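Local coordinates for protein toluene, o-xylene monooxygenase oxygenase subunit (Pseudomonas stutzeri, PDB 2INC) that probably serves as the non-catalytic helical partner of the diiron subunit in a bacterial multicomponent monooxygenase that hydroxylates toluene and o-xylene, at residues H29-T32 with P38-L41; G92-L97 with A163-E168; W208-T213 with A283-L288. All coordinates share one frame; numbering follows the deposited sequence.

Contact 1 of 3, residues H29-T32 with P38-L41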
loop_
_atom_site.group_PDB
_atom_site.type_symbol
_atom_site.label_atom_id
_atom_site.label_comp_id
_atom_site.label_asym_id
_atom_site.label_seq_id
_atom_site.Cartn_x
_atom_site.Cartn_y
_atom_site.Cartn_z
ATOM N N HIS B 29 -14.189 -0.746 25.891
ATOM C CA HIS B 29 -14.630 0.273 26.837
ATOM C C HIS B 29 -14.102 -0.140 28.190
ATOM O O HIS B 29 -14.168 -1.325 28.552
ATOM C CB HIS B 29 -16.145 0.398 26.908
ATOM C CG HIS B 29 -16.736 0.997 25.670
ATOM N ND1 HIS B 29 -18.047 0.803 25.286
ATOM C CD2 HIS B 29 -16.193 1.825 24.751
ATOM C CE1 HIS B 29 -18.272 1.446 24.159
ATOM N NE2 HIS B 29 -17.168 2.092 23.820
ATOM N N TYR B 30 -13.547 0.838 28.875
ATOM C CA TYR B 30 -13.006 0.658 30.240
ATOM C C TYR B 30 -13.918 1.365 31.258
ATOM O O TYR B 30 -13.837 1.120 32.476
ATOM C CB TYR B 30 -11.540 1.105 30.301
ATOM C CG TYR B 30 -11.318 2.606 29.998
ATOM C CD1 TYR B 30 -11.627 3.550 30.936
ATOM C CD2 TYR B 30 -10.820 3.050 28.726
ATOM C CE1 TYR B 30 -11.456 4.931 30.673
ATOM C CE2 TYR B 30 -10.641 4.426 28.453
ATOM C CZ TYR B 30 -10.941 5.356 29.415
ATOM O OH TYR B 30 -10.745 6.741 29.214
ATOM N N PHE B 31 -14.833 2.225 30.792
ATOM C CA PHE B 31 -15.795 2.811 31.744
ATOM C C PHE B 31 -16.682 1.798 32.405
ATOM O O PHE B 31 -17.248 2.050 33.462
ATOM C CB PHE B 31 -16.659 3.988 31.180
ATOM C CG PHE B 31 -17.769 3.583 30.265
ATOM C CD1 PHE B 31 -19.023 3.247 30.783
ATOM C CD2 PHE B 31 -17.577 3.518 28.884
ATOM C CE1 PHE B 31 -20.033 2.836 29.955
ATOM C CE2 PHE B 31 -18.621 3.150 28.058
ATOM C CZ PHE B 31 -19.840 2.810 28.606
ATOM N N THR B 32 -16.869 0.660 31.750
ATOM C CA THR B 32 -17.670 -0.365 32.347
ATOM C C THR B 32 -16.895 -1.212 33.410
ATOM O O THR B 32 -17.518 -2.028 34.086
ATOM C CB THR B 32 -18.193 -1.307 31.255
ATOM O OG1 THR B 32 -17.105 -1.692 30.406
ATOM C CG2 THR B 32 -19.232 -0.562 30.410
ATOM N N PRO B 38 -17.403 5.068 36.933
ATOM C CA PRO B 38 -17.019 4.833 35.546
ATOM C C PRO B 38 -15.717 5.531 35.161
ATOM O O PRO B 38 -14.849 4.936 34.557
ATOM C CB PRO B 38 -18.177 5.483 34.748
ATOM C CG PRO B 38 -19.288 5.561 35.628
ATOM C CD PRO B 38 -18.791 5.545 37.053
ATOM N N TRP B 39 -15.609 6.813 35.505
ATOM C CA TRP B 39 -14.479 7.629 35.056
ATOM C C TRP B 39 -13.517 7.883 36.204
ATOM O O TRP B 39 -13.922 7.877 37.357
ATOM C CB TRP B 39 -15.005 8.970 34.513
ATOM C CG TRP B 39 -16.098 8.731 33.454
ATOM C CD1 TRP B 39 -17.445 8.962 33.573
ATOM C CD2 TRP B 39 -15.910 8.138 32.180
ATOM N NE1 TRP B 39 -18.091 8.578 32.406
ATOM C CE2 TRP B 39 -17.178 8.098 31.534
ATOM C CE3 TRP B 39 -14.788 7.655 31.504
ATOM C CZ2 TRP B 39 -17.363 7.528 30.269
ATOM C CZ3 TRP B 39 -14.952 7.166 30.219
ATOM C CH2 TRP B 39 -16.233 7.093 29.625
ATOM N N GLU B 40 -12.250 8.126 35.883
ATOM C CA GLU B 40 -11.172 8.120 36.882
ATOM C C GLU B 40 -11.068 9.479 37.593
ATOM O O GLU B 40 -9.998 10.126 37.572
ATOM C CB GLU B 40 -9.845 7.762 36.189
ATOM C CG GLU B 40 -8.638 7.422 37.096
ATOM C CD GLU B 40 -8.776 6.078 37.806
ATOM O OE1 GLU B 40 -8.873 5.062 37.088
ATOM O OE2 GLU B 40 -8.740 6.033 39.080
ATOM N N LEU B 41 -12.171 9.897 38.219
ATOM C CA LEU B 41 -12.281 11.234 38.830
ATOM C C LEU B 41 -13.287 11.083 39.951
ATOM O O LEU B 41 -13.689 9.975 40.241
ATOM C CB LEU B 41 -12.803 12.292 37.806
ATOM C CG LEU B 41 -11.860 12.651 36.651
ATOM C CD1 LEU B 41 -12.601 13.297 35.529
ATOM C CD2 LEU B 41 -10.664 13.509 37.053
HETATM O O HOH W 1 -14.279 2.238 35.037
#

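Contact 2 of 3, residues G92-L97 with A163-E168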
loop_
_atom_site.group_PDB
_atom_site.type_symbol
_atom_site.label_atom_id
_atom_site.label_comp_id
_atom_site.label_asym_id
_atom_site.label_seq_id
_atom_site.Cartn_x
_atom_site.Cartn_y
_atom_site.Cartn_z
ATOM N N GLY B 92 -20.399 8.414 -9.688
ATOM C CA GLY B 92 -20.533 8.208 -11.095
ATOM C C GLY B 92 -21.910 8.593 -11.595
ATOM O O GLY B 92 -22.012 9.251 -12.632
ATOM N N LEU B 93 -22.967 8.136 -10.905
ATOM C CA LEU B 93 -24.346 8.517 -11.250
ATOM C C LEU B 93 -24.497 9.991 -11.309
ATOM O O LEU B 93 -25.051 10.509 -12.274
ATOM C CB LEU B 93 -25.374 8.046 -10.238
ATOM C CG LEU B 93 -25.761 6.586 -10.415
ATOM C CD1 LEU B 93 -26.714 6.110 -9.277
ATOM C CD2 LEU B 93 -26.380 6.400 -11.826
ATOM N N PHE B 94 -24.045 10.680 -10.273
ATOM C CA PHE B 94 -24.134 12.147 -10.272
ATOM C C PHE B 94 -23.415 12.720 -11.491
ATOM O O PHE B 94 -23.911 13.646 -12.145
ATOM C CB PHE B 94 -23.502 12.723 -9.016
ATOM C CG PHE B 94 -24.299 12.458 -7.730
ATOM C CD1 PHE B 94 -23.784 12.884 -6.501
ATOM C CD2 PHE B 94 -25.526 11.796 -7.757
ATOM C CE1 PHE B 94 -24.460 12.673 -5.335
ATOM C CE2 PHE B 94 -26.236 11.558 -6.548
ATOM C CZ PHE B 94 -25.697 12.029 -5.352
ATOM N N ASP B 95 -22.215 12.200 -11.771
ATOM C CA ASP B 95 -21.391 12.795 -12.824
ATOM C C ASP B 95 -22.050 12.513 -14.153
ATOM O O ASP B 95 -22.204 13.377 -14.967
ATOM C CB ASP B 95 -20.003 12.186 -12.763
ATOM C CG ASP B 95 -19.028 12.736 -13.787
ATOM O OD1 ASP B 95 -19.110 13.929 -14.185
ATOM O OD2 ASP B 95 -18.055 11.978 -14.074
ATOM N N GLN B 96 -22.426 11.262 -14.387
ATOM C CA GLN B 96 -22.877 10.874 -15.713
ATOM C C GLN B 96 -24.311 11.353 -16.028
ATOM O O GLN B 96 -24.622 11.696 -17.176
ATOM C CB GLN B 96 -22.562 9.360 -15.900
ATOM C CG GLN B 96 -20.981 9.285 -15.904
ATOM C CD GLN B 96 -20.381 8.028 -16.468
ATOM O OE1 GLN B 96 -20.808 7.564 -17.502
ATOM N NE2 GLN B 96 -19.307 7.498 -15.795
ATOM N N LEU B 97 -25.152 11.509 -14.998
ATOM C CA LEU B 97 -26.521 11.966 -15.226
ATOM C C LEU B 97 -26.527 13.493 -15.443
ATOM O O LEU B 97 -27.312 13.990 -16.254
ATOM C CB LEU B 97 -27.483 11.470 -14.114
ATOM C CG LEU B 97 -27.869 9.984 -14.288
ATOM C CD1 LEU B 97 -28.652 9.453 -13.086
ATOM C CD2 LEU B 97 -28.699 9.791 -15.541
ATOM N N ALA B 163 -27.201 17.262 0.391
ATOM C CA ALA B 163 -26.564 18.604 0.240
ATOM C C ALA B 163 -26.079 18.844 -1.215
ATOM O O ALA B 163 -26.327 19.900 -1.810
ATOM C CB ALA B 163 -25.419 18.758 1.198
ATOM N N TYR B 164 -25.401 17.853 -1.795
ATOM C CA TYR B 164 -24.866 17.970 -3.145
ATOM C C TYR B 164 -25.976 18.157 -4.182
ATOM O O TYR B 164 -25.977 19.118 -5.009
ATOM C CB TYR B 164 -24.075 16.650 -3.462
ATOM C CG TYR B 164 -23.408 16.728 -4.834
ATOM C CD1 TYR B 164 -22.106 17.153 -4.940
ATOM C CD2 TYR B 164 -24.100 16.354 -6.012
ATOM C CE1 TYR B 164 -21.458 17.247 -6.155
ATOM C CE2 TYR B 164 -23.458 16.444 -7.278
ATOM C CZ TYR B 164 -22.119 16.900 -7.311
ATOM O OH TYR B 164 -21.412 17.040 -8.508
ATOM N N ARG B 165 -26.946 17.272 -4.127
ATOM C CA ARG B 165 -28.070 17.348 -5.059
ATOM C C ARG B 165 -28.888 18.602 -4.898
ATOM O O ARG B 165 -29.393 19.112 -5.881
ATOM C CB ARG B 165 -28.992 16.178 -4.917
ATOM C CG ARG B 165 -28.291 14.889 -5.377
ATOM C CD ARG B 165 -28.200 14.907 -6.923
ATOM N NE ARG B 165 -29.563 14.889 -7.495
ATOM C CZ ARG B 165 -29.934 15.546 -8.606
ATOM N NH1 ARG B 165 -31.191 15.439 -9.051
ATOM N NH2 ARG B 165 -29.042 16.304 -9.275
ATOM N N THR B 166 -28.997 19.091 -3.664
ATOM C CA THR B 166 -29.716 20.344 -3.433
ATOM C C THR B 166 -29.060 21.475 -4.194
ATOM O O THR B 166 -29.754 22.289 -4.812
ATOM C CB THR B 166 -29.774 20.653 -1.923
ATOM O OG1 THR B 166 -30.523 19.611 -1.297
ATOM C CG2 THR B 166 -30.500 22.022 -1.662
ATOM N N ARG B 167 -27.737 21.575 -4.126
ATOM C CA ARG B 167 -27.006 22.559 -4.953
ATOM C C ARG B 167 -27.214 22.371 -6.443
ATOM O O ARG B 167 -27.404 23.329 -7.185
ATOM C CB ARG B 167 -25.513 22.459 -4.744
ATOM C CG ARG B 167 -24.977 23.276 -3.710
ATOM C CD ARG B 167 -24.463 24.652 -4.273
ATOM N NE ARG B 167 -25.591 25.489 -4.452
ATOM C CZ ARG B 167 -26.226 26.209 -3.531
ATOM N NH1 ARG B 167 -27.296 26.828 -3.954
ATOM N NH2 ARG B 167 -25.841 26.355 -2.264
ATOM N N GLU B 168 -27.132 21.146 -6.911
ATOM C CA GLU B 168 -27.336 20.874 -8.345
ATOM C C GLU B 168 -28.725 21.258 -8.804
ATOM O O GLU B 168 -28.906 21.873 -9.881
ATOM C CB GLU B 168 -27.110 19.391 -8.646
ATOM C CG GLU B 168 -25.692 18.986 -8.623
ATOM C CD GLU B 168 -25.464 17.829 -9.564
ATOM O OE1 GLU B 168 -24.616 17.959 -10.492
ATOM O OE2 GLU B 168 -26.162 16.789 -9.408
HETATM O O HOH W 2 -26.402 14.687 -11.201
#

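Contact 3 of 3, residues W208-T213 with A283-L288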
loop_
_atom_site.group_PDB
_atom_site.type_symbol
_atom_site.label_atom_id
_atom_site.label_comp_id
_atom_site.label_asym_id
_atom_site.label_seq_id
_atom_site.Cartn_x
_atom_site.Cartn_y
_atom_site.Cartn_z
ATOM N N TRP B 208 -29.627 4.071 27.060
ATOM C CA TRP B 208 -29.039 3.524 25.838
ATOM C C TRP B 208 -30.004 2.620 25.093
ATOM O O TRP B 208 -30.100 2.688 23.834
ATOM C CB TRP B 208 -27.683 2.856 26.091
ATOM C CG TRP B 208 -27.734 1.403 26.547
ATOM C CD1 TRP B 208 -27.781 0.957 27.804
ATOM C CD2 TRP B 208 -27.781 0.251 25.698
ATOM N NE1 TRP B 208 -27.828 -0.431 27.821
ATOM C CE2 TRP B 208 -27.833 -0.877 26.531
ATOM C CE3 TRP B 208 -27.753 0.074 24.310
ATOM C CZ2 TRP B 208 -27.843 -2.181 26.030
ATOM C CZ3 TRP B 208 -27.796 -1.239 23.793
ATOM C CH2 TRP B 208 -27.859 -2.339 24.663
ATOM N N GLY B 209 -30.732 1.791 25.857
ATOM C CA GLY B 209 -31.650 0.797 25.247
ATOM C C GLY B 209 -32.865 1.479 24.647
ATOM O O GLY B 209 -33.344 1.110 23.584
ATOM N N GLU B 210 -33.377 2.487 25.324
ATOM C CA GLU B 210 -34.443 3.296 24.717
ATOM C C GLU B 210 -33.996 4.032 23.468
ATOM O O GLU B 210 -34.774 4.161 22.498
ATOM C CB GLU B 210 -35.035 4.305 25.685
ATOM C CG GLU B 210 -36.406 4.707 25.148
ATOM C CD GLU B 210 -37.190 5.631 26.059
ATOM O OE1 GLU B 210 -36.657 6.055 27.106
ATOM O OE2 GLU B 210 -38.362 5.912 25.707
ATOM N N ALA B 211 -32.769 4.555 23.498
ATOM C CA ALA B 211 -32.214 5.284 22.342
ATOM C C ALA B 211 -32.092 4.391 21.157
ATOM O O ALA B 211 -32.512 4.748 20.052
ATOM C CB ALA B 211 -30.829 5.920 22.689
ATOM N N PHE B 212 -31.539 3.209 21.375
ATOM C CA PHE B 212 -31.515 2.193 20.359
ATOM C C PHE B 212 -32.899 1.859 19.791
ATOM O O PHE B 212 -33.066 1.740 18.570
ATOM C CB PHE B 212 -30.815 0.964 20.912
ATOM C CG PHE B 212 -30.919 -0.262 20.024
ATOM C CD1 PHE B 212 -30.201 -0.346 18.836
ATOM C CD2 PHE B 212 -31.723 -1.312 20.401
ATOM C CE1 PHE B 212 -30.296 -1.454 18.001
ATOM C CE2 PHE B 212 -31.835 -2.452 19.572
ATOM C CZ PHE B 212 -31.102 -2.512 18.376
ATOM N N THR B 213 -33.882 1.637 20.666
ATOM C CA THR B 213 -35.230 1.307 20.199
ATOM C C THR B 213 -35.825 2.484 19.455
ATOM O O THR B 213 -36.284 2.363 18.313
ATOM C CB THR B 213 -36.104 0.878 21.394
ATOM O OG1 THR B 213 -35.462 -0.227 22.048
ATOM C CG2 THR B 213 -37.508 0.477 20.919
ATOM N N ALA B 283 -43.945 0.135 21.953
ATOM C CA ALA B 283 -45.341 0.578 22.054
ATOM C C ALA B 283 -45.463 2.038 22.383
ATOM O O ALA B 283 -46.430 2.669 21.954
ATOM C CB ALA B 283 -46.167 -0.293 23.034
ATOM N N LYS B 284 -44.470 2.594 23.086
ATOM C CA LYS B 284 -44.429 4.046 23.382
ATOM C C LYS B 284 -44.158 4.870 22.117
ATOM O O LYS B 284 -44.749 5.940 21.920
ATOM C CB LYS B 284 -43.343 4.309 24.446
ATOM C CG LYS B 284 -42.940 5.767 24.662
ATOM C CD LYS B 284 -41.774 5.906 25.678
ATOM C CE LYS B 284 -41.385 7.372 25.768
ATOM N NZ LYS B 284 -40.411 7.664 26.832
ATOM N N TRP B 285 -43.232 4.379 21.287
ATOM C CA TRP B 285 -42.684 5.169 20.151
ATOM C C TRP B 285 -43.475 4.928 18.851
ATOM O O TRP B 285 -43.627 5.861 18.030
ATOM C CB TRP B 285 -41.149 4.937 19.987
ATOM C CG TRP B 285 -40.388 5.569 21.084
ATOM C CD1 TRP B 285 -39.888 4.969 22.209
ATOM C CD2 TRP B 285 -40.095 6.981 21.223
ATOM N NE1 TRP B 285 -39.309 5.926 23.035
ATOM C CE2 TRP B 285 -39.406 7.155 22.434
ATOM C CE3 TRP B 285 -40.329 8.089 20.418
ATOM C CZ2 TRP B 285 -38.980 8.402 22.884
ATOM C CZ3 TRP B 285 -39.910 9.354 20.870
ATOM C CH2 TRP B 285 -39.230 9.486 22.079
ATOM N N GLU B 286 -43.980 3.693 18.672
ATOM C CA GLU B 286 -44.776 3.321 17.480
ATOM C C GLU B 286 -45.880 4.322 17.055
ATOM O O GLU B 286 -46.009 4.621 15.864
ATOM C CB GLU B 286 -45.354 1.892 17.622
ATOM C CG GLU B 286 -44.917 0.964 16.500
ATOM C CD GLU B 286 -45.698 -0.374 16.445
ATOM O OE1 GLU B 286 -45.351 -1.270 15.628
ATOM O OE2 GLU B 286 -46.663 -0.522 17.237
ATOM N N PRO B 287 -46.696 4.832 17.996
ATOM C CA PRO B 287 -47.718 5.816 17.580
ATOM C C PRO B 287 -47.175 7.120 16.959
ATOM O O PRO B 287 -47.820 7.696 16.063
ATOM C CB PRO B 287 -48.408 6.176 18.909
ATOM C CG PRO B 287 -48.114 5.071 19.821
ATOM C CD PRO B 287 -46.759 4.586 19.447
ATOM N N LEU B 288 -46.024 7.598 17.441
ATOM C CA LEU B 288 -45.368 8.790 16.826
ATOM C C LEU B 288 -44.813 8.498 15.455
ATOM O O LEU B 288 -44.776 9.388 14.601
ATOM C CB LEU B 288 -44.227 9.316 17.684
ATOM C CG LEU B 288 -44.582 10.217 18.859
ATOM C CD1 LEU B 288 -43.331 10.522 19.678
ATOM C CD2 LEU B 288 -45.218 11.503 18.382
#

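Contact 1 of 3, residues H29-T32 with P38-L41
Phe31 and Trp39 meet inside an irregular loop that joins helix 20-25 to helix 46-56 and folds back on itself, so that residues 29-32 lie against residues 38-41 without any direct backbone hydrogen bond between them. The main apolar touch is a CH-pi contact: Phe31 CB sits over one face of the Trp39 indole, 3.7 Å from the centroid of its six-membered ring and 19° off the ring normal, with Phe31 CB to Trp39 CH2 at 3.5 Å. Pro38 CB lies over the same face. Trp39 CB leaves the backbone away from residues 29-32, but CG stands beside the backbone N and anti to the carbonyl carbon (chi1 -52°), which swings the indole back under Phe31. The two side chains run side by side in the same direction; their ring planes are inclined by 32°, an oblique pair. Tyr30 crosses the indole at about a right angle, Tyr30 CE1 reaching Trp39 CZ3 at 4.2 Å. On the backbone side, Pro38 CA makes a CA-H...O contact of 3.5 Å with Phe31 O. Water 1 lies 2.8 Å from both Tyr30 O and Pro38 O and can donate to either, though it has more acceptors in reach than protons. Beyond the pair, Glu40 centres an inverse gamma turn. Tyr51 of helix 46-56 meets the rings of both Phe31 and Trp39 edge-to-face, while Tyr30 OH hydrogen-bonds to acidic side-chain atoms, and both Glu40 oxygens form salt bridges to basic side-chain atoms, of another protein's chain. The chemistry implies a loop closed by aromatic and CH-pi contacts, with a water between two main-chain carbonyls and with its polar side-chain ends turned to a subunit interface.

Contact 2 of 3, residues G92-L97 with A163-E168
Between helix 76-99 and helix 142-172 lies a buried, side-chain-mediated helix-helix contact in which Phe94 fits against Tyr164 and Arg165. The backbones stay well apart, the nearest pair being Phe94 CA and Arg165 CA at 8.3 Å, so the gap is spanned by the side chains. Phe94 and Tyr164 reach past each other in opposite directions. Their rings are nearly parallel, planes 9° apart and centroids 5.1 Å from each other, offset so that little of one ring lies over the other; the closest atoms are Phe94 CD1 and Tyr164 CD2 at 3.5 Å. Tyr164 CG, opposite its own backbone N (chi1 -177°), carries the ring across toward helix 76-99. Arg165 CD lies over one face of the Phe94 ring, 4.2 Å from its centroid, in a CH-pi contact, while Arg165 CG comes within 3.9 Å of Phe94 CZ. Bends at chi2 and chi3 fold this chain over the ring and bring the guanidinium round to Glu168, one turn further on. There Arg165 NH2 makes a salt bridge of 2.9 Å to Glu168 OE2, the carboxylate oxygen lying close to the guanidinium plane but being met from above its own carboxylate plane. Water 2 adds a polar crossing, donating to Phe94 O at 2.9 Å and to Glu168 OE2 at 2.8 Å. Glu168 OE2 therefore takes both a charged and a water donor. Arg165 NH2 has a second acidic partner in Asp103, so the guanidinium is held between two carboxylates. Tyr164 OH bonds to the backbone of another protein's chain, and Gln96 O accepts a hydrogen bond from Gln248 NE2 of the second copy of this subunit. Leu242 of helix 241-268 packs on both Phe94 and Arg165, a third helix beside the pair.

Contact 3 of 3, residues W208-T213 with A283-L288
Glu210, near the start of helix 208-237, reaches across to Lys284 and Trp285 on helix 274-299, and Glu210 OE2 accepts both of the hydrogen bonds that cross the contact. No other protein chain of the assembly touches this partly buried site. The charged part is a salt bridge, Lys284 NZ to Glu210 OE2 at 2.9 Å, made on the syn side of that oxygen. Lys284 is fully extended, with CG anti to the backbone N (chi1 167°), and its long arm crosses the Glu210 side chain at about a right angle. The neutral hydrogen bond comes from Trp285 NE1, 2.8 Å from Glu210 OE2 and fairly straight at 162°. Here the oxygen is met on its anti side and slightly out of the carboxylate plane, whereas it lies close to the plane of the indole, at the ring's edge. Two donors thus hold Glu210 OE2, fixing the turn of the carboxylate; the nearby ammonium probably stabilises its negative charge. Apolar contact is slighter: Lys284 CG lies over one face of the Trp285 ring, and Trp281 of the same helix packs on both Glu210 and Thr213. Within helix 208-237, Thr213 OG1 bonds back to Gly209 O at 2.9 Å, on the face of that carbonyl opposite the one used by Thr213 N. Asp207, just before the helix, accepts a hydrogen bond from Glu210 N through OD2, and Pro287 lies at a kink in helix 274-299. A carboxylate shared by lysine and indole ties together two helices of a helical subunit whose family belongs to the ferritin-like clan.

The three contacts follow one another along the chain and none touches another. Contact 1 lies in the loop before helix 46-56, contacts 2 and 3 between long helices. Contacts 1 and 3 come nearest, about 8 Å between nearest atoms and 27 Å between centres. Contact 2 lies on the other side of the chain's centre from both, its centre 45 Å from that of contact 1 and 35 Å from that of contact 3. Contacts 1 and 2 adjoin another protein's chain, and contact 2 also the second copy of this subunit, whereas contact 3 is internal to the chain. As in related monooxygenases, the diiron site probably belongs to the larger partner subunit.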